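PDB 2HO1: type IV pilus assembly protein PilF from Pseudomonas aeruginosa, which is an outer-membrane lipoprotein that interacts with PilQ and is essential for its outer-membrane localization and assembly into the dodecameric secretin of the type IV pilus. Local coordinates for residues A[205-210]-A[229-234]; A[165-170]-A[175-180]; A[180-185]-A[212-217]; A[51-56]-A[81-86]. One frame throughout, in Å; residues are numbered along the deposited sequence. Where two conformers were deposited one is given.

Contact 1: A[205-210]-A[229-234]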
loop_
_atom_site.group_PDB
_atom_site.type_symbol
_atom_site.label_atom_id
_atom_site.label_comp_id
_atom_site.label_asym_id
_atom_site.label_seq_id
_atom_site.Cartn_x
_atom_site.Cartn_y
_atom_site.Cartn_z
ATOM N N GLY A 205 3.310 -20.216 23.163
ATOM C CA GLY A 205 2.188 -20.775 23.886
ATOM C C GLY A 205 1.234 -21.694 23.141
ATOM O O GLY A 205 1.400 -22.919 23.150
ATOM N N GLY A 206 0.230 -21.100 22.502
ATOM C CA GLY A 206 -0.789 -21.859 21.804
ATOM C C GLY A 206 -0.341 -22.979 20.904
ATOM O O GLY A 206 0.840 -23.122 20.608
ATOM N N GLN A 207 -1.321 -23.774 20.494
ATOM C CA GLN A 207 -1.196 -24.910 19.587
ATOM C C GLN A 207 -2.647 -25.253 19.308
ATOM O O GLN A 207 -3.485 -25.163 20.199
ATOM C CB GLN A 207 -0.516 -26.127 20.238
ATOM C CG GLN A 207 1.023 -26.164 20.139
ATOM C CD GLN A 207 1.548 -26.540 18.746
ATOM O OE1 GLN A 207 0.801 -26.641 17.778
ATOM N NE2 GLN A 207 2.841 -26.748 18.655
ATOM N N ASN A 208 -2.958 -25.599 18.069
ATOM C CA ASN A 208 -4.316 -25.989 17.717
ATOM C C ASN A 208 -4.152 -27.180 16.790
ATOM O O ASN A 208 -3.027 -27.593 16.535
ATOM C CB ASN A 208 -5.100 -24.819 17.056
ATOM C CG ASN A 208 -4.391 -24.213 15.834
ATOM O OD1 ASN A 208 -3.589 -24.861 15.166
ATOM N ND2 ASN A 208 -4.721 -22.966 15.527
ATOM N N ALA A 209 -5.247 -27.742 16.302
ATOM C CA ALA A 209 -5.165 -28.903 15.437
ATOM C C ALA A 209 -4.216 -28.621 14.273
ATOM O O ALA A 209 -3.294 -29.395 13.995
ATOM C CB ALA A 209 -6.541 -29.263 14.925
ATOM N N ARG A 210 -4.452 -27.499 13.600
ATOM C CA ARG A 210 -3.634 -27.080 12.477
ATOM C C ARG A 210 -2.140 -27.041 12.789
ATOM O O ARG A 210 -1.349 -27.651 12.085
ATOM C CB ARG A 210 -4.075 -25.699 11.991
ATOM C CG ARG A 210 -3.225 -25.162 10.831
ATOM C CD ARG A 210 -3.400 -23.666 10.647
ATOM N NE ARG A 210 -2.536 -23.167 9.581
ATOM C CZ ARG A 210 -2.313 -21.881 9.343
ATOM N NH1 ARG A 210 -2.889 -20.970 10.102
ATOM N NH2 ARG A 210 -1.514 -21.515 8.351
ATOM N N ALA A 229 5.655 -37.904 17.783
ATOM C CA ALA A 229 4.782 -38.790 18.551
ATOM C C ALA A 229 4.048 -38.003 19.642
ATOM O O ALA A 229 2.874 -38.253 19.928
ATOM C CB ALA A 229 5.608 -39.933 19.174
ATOM N N SER A 230 4.745 -37.050 20.249
ATOM C CA SER A 230 4.145 -36.230 21.286
ATOM C C SER A 230 3.005 -35.367 20.713
ATOM O O SER A 230 1.881 -35.394 21.218
ATOM C CB SER A 230 5.217 -35.347 21.903
ATOM O OG SER A 230 4.657 -34.468 22.849
ATOM N N TYR A 231 3.287 -34.609 19.654
ATOM C CA TYR A 231 2.268 -33.762 19.039
ATOM C C TYR A 231 1.075 -34.586 18.604
ATOM O O TYR A 231 -0.070 -34.130 18.693
ATOM C CB TYR A 231 2.829 -33.014 17.817
ATOM C CG TYR A 231 3.650 -31.783 18.148
ATOM C CD1 TYR A 231 3.671 -31.256 19.436
ATOM C CD2 TYR A 231 4.396 -31.134 17.162
ATOM C CE1 TYR A 231 4.414 -30.111 19.734
ATOM C CE2 TYR A 231 5.141 -29.989 17.452
ATOM C CZ TYR A 231 5.145 -29.484 18.736
ATOM O OH TYR A 231 5.876 -28.346 19.028
ATOM N N GLY A 232 1.347 -35.791 18.110
ATOM C CA GLY A 232 0.277 -36.672 17.675
ATOM C C GLY A 232 -0.585 -37.053 18.869
ATOM O O GLY A 232 -1.769 -37.375 18.732
ATOM N N LEU A 233 0.018 -36.997 20.050
ATOM C CA LEU A 233 -0.671 -37.326 21.289
ATOM C C LEU A 233 -1.638 -36.212 21.637
ATOM O O LEU A 233 -2.837 -36.456 21.785
ATOM C CB LEU A 233 0.334 -37.492 22.431
ATOM C CG LEU A 233 -0.181 -38.351 23.586
ATOM C CD1 LEU A 233 -0.451 -39.761 23.063
ATOM C CD2 LEU A 233 0.833 -38.399 24.711
ATOM N N GLN A 234 -1.105 -34.994 21.769
ATOM C CA GLN A 234 -1.911 -33.815 22.088
ATOM C C GLN A 234 -3.037 -33.733 21.070
ATOM O O GLN A 234 -4.162 -33.385 21.401
ATOM C CB GLN A 234 -1.067 -32.539 22.016
ATOM C CG GLN A 234 -1.434 -31.481 23.062
ATOM C CD GLN A 234 -0.952 -30.067 22.693
ATOM O OE1 GLN A 234 0.193 -29.882 22.264
ATOM N NE2 GLN A 234 -1.825 -29.066 22.877
#
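Gln207 and Tyr231 meet through side chains that both leave the backbone with CG beside N and anti to the carbonyl carbon (chi1 -88° and -80°). Gln207 then bends at chi2, which swings its amide round to the hydroxyl end of the tyrosine. The two side chains cross at roughly a right angle, and the amide nitrogen comes in obliquely to the ring: Gln207 NE2 lies 3.6 Å from Tyr231 CZ and 3.5 Å from Tyr231 OH. The amide and ring planes are inclined by 61°, well away from a stack. Both ends of the amide have partners elsewhere, with OE1 hydrogen-bonded to Ser211 OG and NE2 to Tyr198 OH; together they fix the rotation of the group. Gln234 adds a looser touch, its NE2 4.2 Å from Gln207 CB. One residue on from Gln207, Asn208 takes the N-cap position and uses OD1 to hold Ser211 N, so the same short stretch starts helix 209-221 and contacts helix 225-238. This surface contact belongs to the region inferred to be the sixth TPR. Leu212 of helix 209-221 touches Gln207, Tyr231 and Gln234 alike, Ile216 also packs on the tyrosine, and helix 191-202 supplies Tyr198 against Tyr231 and Phe201 against Gln207.

Contact 2: A[165-170]-A[175-180]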
loop_
_atom_site.group_PDB
_atom_site.type_symbol
_atom_site.label_atom_id
_atom_site.label_comp_id
_atom_site.label_asym_id
_atom_site.label_seq_id
_atom_site.Cartn_x
_atom_site.Cartn_y
_atom_site.Cartn_z
ATOM N N GLU A 165 6.517 -11.039 6.415
ATOM C CA GLU A 165 7.876 -10.675 6.792
ATOM C C GLU A 165 7.952 -9.219 7.252
ATOM O O GLU A 165 8.697 -8.900 8.194
ATOM C CB GLU A 165 8.846 -10.919 5.628
ATOM C CG GLU A 165 9.169 -12.384 5.429
ATOM C CD GLU A 165 9.824 -12.683 4.085
ATOM O OE1 GLU A 165 9.790 -11.813 3.186
ATOM O OE2 GLU A 165 10.351 -13.806 3.912
ATOM N N LYS A 166 7.204 -8.323 6.598
ATOM C CA LYS A 166 7.211 -6.921 7.023
ATOM C C LYS A 166 6.649 -6.814 8.448
ATOM O O LYS A 166 7.162 -6.046 9.291
ATOM C CB LYS A 166 6.386 -6.021 6.066
ATOM C CG LYS A 166 6.937 -5.897 4.639
ATOM C CD LYS A 166 6.134 -4.883 3.833
ATOM C CE LYS A 166 6.256 -5.137 2.344
ATOM N NZ LYS A 166 7.649 -5.010 1.783
ATOM N N SER A 167 5.589 -7.574 8.720
ATOM C CA SER A 167 4.983 -7.555 10.055
ATOM C C SER A 167 5.984 -8.023 11.142
ATOM O O SER A 167 6.091 -7.417 12.201
ATOM C CB SER A 167 3.746 -8.460 10.080
ATOM O OG SER A 167 3.003 -8.320 11.274
ATOM N N LEU A 168 6.723 -9.095 10.872
ATOM C CA LEU A 168 7.661 -9.607 11.858
ATOM C C LEU A 168 8.887 -8.721 12.012
ATOM O O LEU A 168 9.536 -8.760 13.047
ATOM C CB LEU A 168 8.095 -11.038 11.508
ATOM C CG LEU A 168 7.028 -12.124 11.727
ATOM C CD1 LEU A 168 7.472 -13.454 11.117
ATOM C CD2 LEU A 168 6.763 -12.286 13.189
ATOM N N ARG A 169 9.213 -7.934 10.989
ATOM C CA ARG A 169 10.367 -7.038 11.072
ATOM C C ARG A 169 10.013 -5.917 12.047
ATOM O O ARG A 169 10.874 -5.448 12.780
ATOM C CB ARG A 169 10.697 -6.461 9.695
ATOM C CG ARG A 169 12.185 -6.309 9.414
ATOM C CD ARG A 169 12.424 -5.572 8.097
ATOM N NE ARG A 169 13.816 -5.141 7.901
ATOM C CZ ARG A 169 14.206 -4.252 6.979
ATOM N NH1 ARG A 169 13.315 -3.681 6.173
ATOM N NH2 ARG A 169 15.485 -3.917 6.864
ATOM N N LEU A 170 8.741 -5.509 12.070
ATOM C CA LEU A 170 8.268 -4.458 12.978
ATOM C C LEU A 170 7.962 -4.975 14.382
ATOM O O LEU A 170 8.046 -4.237 15.377
ATOM C CB LEU A 170 7.005 -3.793 12.444
ATOM C CG LEU A 170 7.143 -2.995 11.161
ATOM C CD1 LEU A 170 5.827 -2.352 10.861
ATOM C CD2 LEU A 170 8.256 -1.948 11.314
ATOM N N PRO A 175 3.580 -14.875 17.555
ATOM C CA PRO A 175 3.463 -16.312 17.266
ATOM C C PRO A 175 2.525 -16.628 16.102
ATOM O O PRO A 175 2.834 -17.477 15.281
ATOM C CB PRO A 175 2.953 -16.887 18.586
ATOM C CG PRO A 175 3.579 -15.960 19.609
ATOM C CD PRO A 175 3.341 -14.604 18.986
ATOM N N SER A 176 1.383 -15.946 16.024
ATOM C CA SER A 176 0.437 -16.209 14.950
ATOM C C SER A 176 1.003 -15.921 13.555
ATOM O O SER A 176 0.689 -16.642 12.611
ATOM C CB SER A 176 -0.875 -15.438 15.166
ATOM O OG SER A 176 -0.733 -14.044 14.959
ATOM N N VAL A 177 1.835 -14.886 13.427
ATOM C CA VAL A 177 2.450 -14.560 12.139
ATOM C C VAL A 177 3.530 -15.588 11.858
ATOM O O VAL A 177 3.674 -16.066 10.735
ATOM C CB VAL A 177 3.082 -13.115 12.104
ATOM C CG1 VAL A 177 3.779 -12.871 10.735
ATOM C CG2 VAL A 177 1.999 -12.066 12.327
ATOM N N ALA A 178 4.288 -15.945 12.882
ATOM C CA ALA A 178 5.330 -16.954 12.711
ATOM C C ALA A 178 4.731 -18.252 12.195
ATOM O O ALA A 178 5.363 -18.966 11.402
ATOM C CB ALA A 178 6.026 -17.208 14.017
ATOM N N LEU A 179 3.521 -18.570 12.651
ATOM C CA LEU A 179 2.849 -19.798 12.218
ATOM C C LEU A 179 2.469 -19.726 10.749
ATOM O O LEU A 179 2.634 -20.707 10.021
ATOM C CB LEU A 179 1.589 -20.066 13.067
ATOM C CG LEU A 179 0.690 -21.211 12.595
ATOM C CD1 LEU A 179 1.375 -22.549 12.814
ATOM C CD2 LEU A 179 -0.620 -21.144 13.381
ATOM N N GLU A 180 1.968 -18.566 10.303
ATOM C CA GLU A 180 1.598 -18.428 8.895
ATOM C C GLU A 180 2.861 -18.534 8.048
ATOM O O GLU A 180 2.835 -19.121 6.974
ATOM C CB GLU A 180 0.894 -17.096 8.628
ATOM C CG GLU A 180 -0.453 -16.931 9.312
ATOM C CD GLU A 180 -1.446 -18.034 8.957
ATOM O OE1 GLU A 180 -1.475 -18.479 7.800
ATOM O OE2 GLU A 180 -2.209 -18.452 9.844
#
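Leu168 and Val177 reach toward each other tip to tip and make the tight centre of this buried contact. Leu168 CG sits 3.5 Å from Val177 CG1, closer than carbons usually pack, while both leucine methyls stand around the same branch, CD1 at 3.8 Å from Val177 CG1 and CD2 at 3.9 Å. Val177 can offer CG1 this way because that branch is anti to its backbone N (chi1 177°); CG2 turns toward Ser167, whose OG is 4.0 Å from Val177 CG2. That hydroxyl is engaged in hydrogen bonds with Ser141 O and Gln174 NE2. Packing is looser toward Ala178, where Leu168 CD1 comes no nearer than 4.4 Å to Ala178 CA. On the outer surfaces the residues turn polar: Ser176 OG bonds Glu145 OE2, and Lys166 NZ reaches Gln133 O of the second subunit. The short helical segments run roughly antiparallel, at 146° with axes 10.0 Å apart, linking the inferred fourth and fifth TPRs. Around them, helix 191-202 brings Tyr197 onto Leu168 and Phe201 onto Ala178, while helix 140-153 lays Glu145 against Val177 and Phe164 of helix 157-170 also packs on the valine.

Contact 3: A[180-185]-A[212-217]; sequences EMADLL and LLLGIR
Successive tetratricopeptide repeats, inferred to be the fifth and sixth of the superhelix, are joined here where Leu214 of helix 209-221 pushes one methyl against Ala182 and Asp183 of helix 175-187. The backbones come closest at this point, with Asp183 CA and Leu214 CA 7.1 Å apart. Leu214 carries its CG anti to the backbone N (chi1 172°), and a chi2 of 55° points CD2 across the gap. That methyl does all the touching for its side: it lies 3.7 Å from Asp183 N, 3.9 Å from Ala182 CB and 4.1 Å from Asp183 CB. It therefore rests partly on the helix backbone itself, where the small alanine side chain lets the leucine come in so near. Leu179, one turn earlier on helix 175-187, packs against the same leucine.

Asp183 touches the methyl through its stem, while its carboxylate is turned to charged partners. OD2 takes salt bridges from both Lys187 NZ and Arg210 NH2, and Glu180 OE2 receives NH1 of the same arginine, so Arg210 spans two acids one helical turn apart. The two bridges of Arg210 link helix 209-221 to helix 175-187 beside the apolar contact. On the side of helix 209-221, Arg217 stays apart from the acids: Asp183 OD1 and Arg217 NH1 are 6.6 Å from each other, and Arg217 NH2 is salt-bridged to Glu247 OE1. The guanidinium lies flat on a leucine of its own helix, with Leu213 CD2 3.4 Å above its plane, over the centre.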
loop_
_atom_site.group_PDB
_atom_site.type_symbol
_atom_site.label_atom_id
_atom_site.label_comp_id
_atom_site.label_asym_id
_atom_site.label_seq_id
_atom_site.Cartn_x
_atom_site.Cartn_y
_atom_site.Cartn_z
ATOM N N GLU A 180 1.968 -18.566 10.303
ATOM C CA GLU A 180 1.598 -18.428 8.895
ATOM C C GLU A 180 2.861 -18.534 8.048
ATOM O O GLU A 180 2.835 -19.121 6.974
ATOM C CB GLU A 180 0.894 -17.096 8.628
ATOM C CG GLU A 180 -0.453 -16.931 9.312
ATOM C CD GLU A 180 -1.446 -18.034 8.957
ATOM O OE1 GLU A 180 -1.475 -18.479 7.800
ATOM O OE2 GLU A 180 -2.209 -18.452 9.844
HETATM N N MSE A 181 3.976 -17.994 8.541
HETATM C CA MSE A 181 5.243 -18.094 7.804
HETATM C C MSE A 181 5.661 -19.555 7.718
HETATM O O MSE A 181 6.016 -20.052 6.642
HETATM C CB MSE A 181 6.363 -17.290 8.489
HETATM C CG MSE A 181 6.333 -15.771 8.266
HETATM SE SE MSE A 181 6.572 -15.256 6.410
HETATM C CE MSE A 181 8.214 -16.139 6.017
ATOM N N ALA A 182 5.634 -20.250 8.854
ATOM C CA ALA A 182 6.017 -21.671 8.875
ATOM C C ALA A 182 5.186 -22.468 7.864
ATOM O O ALA A 182 5.719 -23.299 7.103
ATOM C CB ALA A 182 5.822 -22.261 10.300
ATOM N N ASP A 183 3.881 -22.221 7.844
ATOM C CA ASP A 183 3.030 -22.948 6.921
ATOM C C ASP A 183 3.420 -22.671 5.471
ATOM O O ASP A 183 3.514 -23.590 4.651
ATOM C CB ASP A 183 1.561 -22.595 7.171
ATOM C CG ASP A 183 0.597 -23.605 6.545
ATOM O OD1 ASP A 183 0.899 -24.829 6.558
ATOM O OD2 ASP A 183 -0.472 -23.180 6.048
ATOM N N LEU A 184 3.659 -21.402 5.146
ATOM C CA LEU A 184 4.025 -21.062 3.778
ATOM C C LEU A 184 5.332 -21.704 3.389
ATOM O O LEU A 184 5.426 -22.329 2.342
ATOM C CB LEU A 184 4.128 -19.552 3.610
ATOM C CG LEU A 184 2.784 -18.841 3.685
ATOM C CD1 LEU A 184 3.015 -17.341 3.746
ATOM C CD2 LEU A 184 1.945 -19.228 2.494
ATOM N N LEU A 185 6.345 -21.566 4.235
ATOM C CA LEU A 185 7.650 -22.155 3.927
ATOM C C LEU A 185 7.546 -23.670 3.805
ATOM O O LEU A 185 8.122 -24.268 2.891
ATOM C CB LEU A 185 8.662 -21.762 4.992
ATOM C CG LEU A 185 8.867 -20.249 4.994
ATOM C CD1 LEU A 185 9.613 -19.818 6.268
ATOM C CD2 LEU A 185 9.624 -19.852 3.712
ATOM N N LEU A 212 -0.454 -28.361 15.325
ATOM C CA LEU A 212 0.094 -29.632 15.797
ATOM C C LEU A 212 0.450 -30.475 14.582
ATOM O O LEU A 212 1.516 -31.088 14.541
ATOM C CB LEU A 212 -0.913 -30.390 16.700
ATOM C CG LEU A 212 -1.087 -29.771 18.093
ATOM C CD1 LEU A 212 -2.307 -30.351 18.797
ATOM C CD2 LEU A 212 0.192 -29.990 18.916
ATOM N N LEU A 213 -0.420 -30.486 13.582
ATOM C CA LEU A 213 -0.158 -31.276 12.389
ATOM C C LEU A 213 1.050 -30.735 11.615
ATOM O O LEU A 213 1.854 -31.513 11.075
ATOM C CB LEU A 213 -1.376 -31.301 11.484
ATOM C CG LEU A 213 -1.210 -32.179 10.243
ATOM C CD1 LEU A 213 -1.082 -33.648 10.651
ATOM C CD2 LEU A 213 -2.393 -31.988 9.331
ATOM N N LEU A 214 1.179 -29.410 11.564
ATOM C CA LEU A 214 2.298 -28.787 10.861
ATOM C C LEU A 214 3.586 -29.168 11.583
ATOM O O LEU A 214 4.584 -29.504 10.944
ATOM C CB LEU A 214 2.143 -27.249 10.817
ATOM C CG LEU A 214 3.324 -26.405 10.283
ATOM C CD1 LEU A 214 3.731 -26.893 8.880
ATOM C CD2 LEU A 214 2.934 -24.911 10.244
ATOM N N GLY A 215 3.559 -29.106 12.914
ATOM C CA GLY A 215 4.727 -29.455 13.705
ATOM C C GLY A 215 5.071 -30.930 13.556
ATOM O O GLY A 215 6.238 -31.320 13.538
ATOM N N ILE A 216 4.041 -31.761 13.468
ATOM C CA ILE A 216 4.233 -33.187 13.280
ATOM C C ILE A 216 4.912 -33.438 11.947
ATOM O O ILE A 216 5.903 -34.160 11.876
ATOM C CB ILE A 216 2.906 -33.956 13.329
ATOM C CG1 ILE A 216 2.445 -34.132 14.775
ATOM C CG2 ILE A 216 3.052 -35.304 12.648
ATOM C CD1 ILE A 216 1.008 -34.566 14.907
ATOM N N ARG A 217 4.395 -32.841 10.877
ATOM C CA ARG A 217 5.004 -33.039 9.563
ATOM C C ARG A 217 6.432 -32.462 9.479
ATOM O O ARG A 217 7.265 -32.979 8.727
ATOM C CB ARG A 217 4.113 -32.443 8.470
ATOM C CG ARG A 217 2.811 -33.215 8.252
ATOM C CD ARG A 217 1.814 -32.389 7.483
ATOM N NE ARG A 217 0.638 -33.139 7.042
ATOM C CZ ARG A 217 -0.448 -32.562 6.520
ATOM N NH1 ARG A 217 -0.510 -31.234 6.396
ATOM N NH2 ARG A 217 -1.483 -33.299 6.132
#

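Contact 4: A[51-56]-A[81-86]; sequences GNTEQA and FQTEME
The carboxylates of Glu54 and Glu84 meet oxygen to oxygen across two helix-connecting turns of the TPR superhelix, their planes only 5° apart and nearly coplanar although the side chains meet at about a right angle. Glu54 OE1 and Glu84 OE2 are modelled 2.4 Å apart, very short for two like charges, so their exact placement is doubtful. Lys57 may ease the charge, though its NZ makes just weak, long ion pairs with Glu54 OE1 and Glu84 OE1. The routes differ: Glu54 bends at chi2 (55°), whereas Glu84 is extended beyond CG and slides past Thr53 in the opposite direction, putting Glu84 CG 3.8 Å from Thr53 CG2.

Each turn follows a Schellman motif. Gly51, at positive phi, ends helix 33-49; Met85 does the same for helix 71-83, where Glu86 N bonds Phe81 O at 3.0 Å and Met85 N bonds Gln82 O at 3.2 Å. Val80 of helix 71-83 also touches Thr53.

The firmer part of this surface contact is the threonine pair, whose side chains cross obliquely. Thr83 OG1 is hydrogen-bonded to Val79 O, while the methyl, anti to the backbone N, meets Thr53: Thr83 CG2 lies 3.8 Å from Thr53 CG2 and 3.6 Å from Thr53 OG1.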
loop_
_atom_site.group_PDB
_atom_site.type_symbol
_atom_site.label_atom_id
_atom_site.label_comp_id
_atom_site.label_asym_id
_atom_site.label_seq_id
_atom_site.Cartn_x
_atom_site.Cartn_y
_atom_site.Cartn_z
ATOM N N GLY A 51 -16.330 -7.429 27.815
ATOM C CA GLY A 51 -17.302 -8.354 27.267
ATOM C C GLY A 51 -18.734 -7.821 27.352
ATOM O O GLY A 51 -19.648 -8.465 26.847
ATOM N N ASN A 52 -18.960 -6.668 27.985
ATOM C CA ASN A 52 -20.331 -6.131 28.055
ATOM C C ASN A 52 -20.635 -5.309 26.810
ATOM O O ASN A 52 -20.896 -4.104 26.882
ATOM C CB ASN A 52 -20.520 -5.236 29.275
ATOM C CG ASN A 52 -20.013 -5.869 30.530
ATOM O OD1 ASN A 52 -18.885 -5.592 30.978
ATOM N ND2 ASN A 52 -20.826 -6.735 31.116
ATOM N N THR A 53 -20.633 -5.987 25.667
ATOM C CA THR A 53 -20.845 -5.372 24.364
ATOM C C THR A 53 -22.018 -4.421 24.227
ATOM O O THR A 53 -21.864 -3.256 23.832
ATOM C CB THR A 53 -20.955 -6.473 23.348
ATOM O OG1 THR A 53 -19.814 -7.323 23.509
ATOM C CG2 THR A 53 -21.011 -5.913 21.937
ATOM N N GLU A 54 -23.194 -4.932 24.558
ATOM C CA GLU A 54 -24.426 -4.158 24.490
ATOM C C GLU A 54 -24.388 -2.912 25.394
ATOM O O GLU A 54 -24.875 -1.853 24.994
ATOM C CB GLU A 54 -25.613 -5.090 24.836
ATOM C CG GLU A 54 -27.026 -4.505 24.697
ATOM C CD GLU A 54 -27.337 -3.928 23.322
ATOM O OE1 GLU A 54 -26.784 -4.416 22.301
ATOM O OE2 GLU A 54 -28.164 -2.983 23.255
ATOM N N GLN A 55 -23.789 -3.010 26.585
ATOM C CA GLN A 55 -23.714 -1.856 27.512
ATOM C C GLN A 55 -22.841 -0.711 27.012
ATOM O O GLN A 55 -23.014 0.427 27.432
ATOM C CB GLN A 55 -23.157 -2.271 28.870
ATOM C CG GLN A 55 -24.114 -3.037 29.738
ATOM C CD GLN A 55 -23.381 -3.818 30.819
ATOM O OE1 GLN A 55 -22.705 -3.230 31.673
ATOM N NE2 GLN A 55 -23.500 -5.158 30.776
ATOM N N ALA A 56 -21.882 -1.041 26.149
ATOM C CA ALA A 56 -20.957 -0.076 25.569
ATOM C C ALA A 56 -21.668 1.038 24.800
ATOM O O ALA A 56 -21.158 2.144 24.693
ATOM C CB ALA A 56 -19.963 -0.812 24.637
ATOM N N PHE A 81 -21.104 -3.070 17.062
ATOM C CA PHE A 81 -21.943 -3.737 16.064
ATOM C C PHE A 81 -21.281 -4.965 15.437
ATOM O O PHE A 81 -21.930 -5.983 15.211
ATOM C CB PHE A 81 -22.343 -2.758 14.960
ATOM C CG PHE A 81 -23.313 -1.704 15.403
ATOM C CD1 PHE A 81 -24.432 -2.037 16.141
ATOM C CD2 PHE A 81 -23.110 -0.378 15.070
ATOM C CE1 PHE A 81 -25.325 -1.067 16.546
ATOM C CE2 PHE A 81 -24.001 0.594 15.472
ATOM C CZ PHE A 81 -25.109 0.249 16.210
ATOM N N GLN A 82 -19.997 -4.836 15.122
ATOM C CA GLN A 82 -19.229 -5.912 14.515
ATOM C C GLN A 82 -19.257 -7.089 15.464
ATOM O O GLN A 82 -19.431 -8.226 15.056
ATOM C CB GLN A 82 -17.787 -5.428 14.288
ATOM C CG GLN A 82 -16.738 -6.492 13.993
ATOM C CD GLN A 82 -15.361 -5.848 13.717
ATOM O OE1 GLN A 82 -15.174 -4.642 13.932
ATOM N NE2 GLN A 82 -14.414 -6.643 13.247
ATOM N N THR A 83 -19.073 -6.807 16.743
ATOM C CA THR A 83 -19.097 -7.845 17.764
ATOM C C THR A 83 -20.502 -8.508 17.849
ATOM O O THR A 83 -20.617 -9.709 18.096
ATOM C CB THR A 83 -18.715 -7.246 19.144
ATOM O OG1 THR A 83 -17.430 -6.602 19.041
ATOM C CG2 THR A 83 -18.673 -8.355 20.227
ATOM N N GLU A 84 -21.559 -7.723 17.662
ATOM C CA GLU A 84 -22.930 -8.270 17.686
ATOM C C GLU A 84 -23.393 -8.852 16.349
ATOM O O GLU A 84 -24.587 -9.081 16.161
ATOM C CB GLU A 84 -23.942 -7.212 18.060
ATOM C CG GLU A 84 -23.703 -6.573 19.386
ATOM C CD GLU A 84 -24.752 -5.540 19.696
ATOM O OE1 GLU A 84 -25.311 -4.929 18.749
ATOM O OE2 GLU A 84 -25.006 -5.336 20.896
HETATM N N MSE A 85 -22.455 -9.055 15.431
HETATM C CA MSE A 85 -22.765 -9.605 14.114
HETATM C C MSE A 85 -23.837 -8.822 13.363
HETATM O O MSE A 85 -24.768 -9.399 12.798
HETATM C CB MSE A 85 -23.189 -11.064 14.237
HETATM C CG MSE A 85 -22.104 -11.955 14.834
HETATM SE SE MSE A 85 -20.514 -12.052 13.739
HETATM C CE MSE A 85 -20.936 -13.623 12.710
ATOM N N GLU A 86 -23.700 -7.502 13.379
ATOM C CA GLU A 86 -24.615 -6.613 12.663
ATOM C C GLU A 86 -23.687 -5.916 11.671
ATOM O O GLU A 86 -23.344 -4.759 11.846
ATOM C CB GLU A 86 -25.251 -5.596 13.614
ATOM C CG GLU A 86 -26.347 -6.181 14.542
ATOM C CD GLU A 86 -27.659 -6.444 13.772
ATOM O OE1 GLU A 86 -27.775 -5.958 12.614
ATOM O OE2 GLU A 86 -28.559 -7.110 14.331
#

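How the contacts relate
From the N terminus, contact 4 comes first, closing the loop of chain from 51 to 86 through helices 57-66 and 71-83. It stands alone, its centre about 29 to 34 Å from the centres of the others. Contact 2 then closes a tight turn between helices 157-170 and 175-187, and contact 3 begins at the same Glu180, carrying helix 175-187 on to helix 209-221. Contact 1 opens at 205-210, inside the span of contact 3, and closes beyond it on helix 225-238, so these two cross. Contact 1 reaches both contacts 2 and 3 through Arg210, tying the C-terminal helices into one connected group.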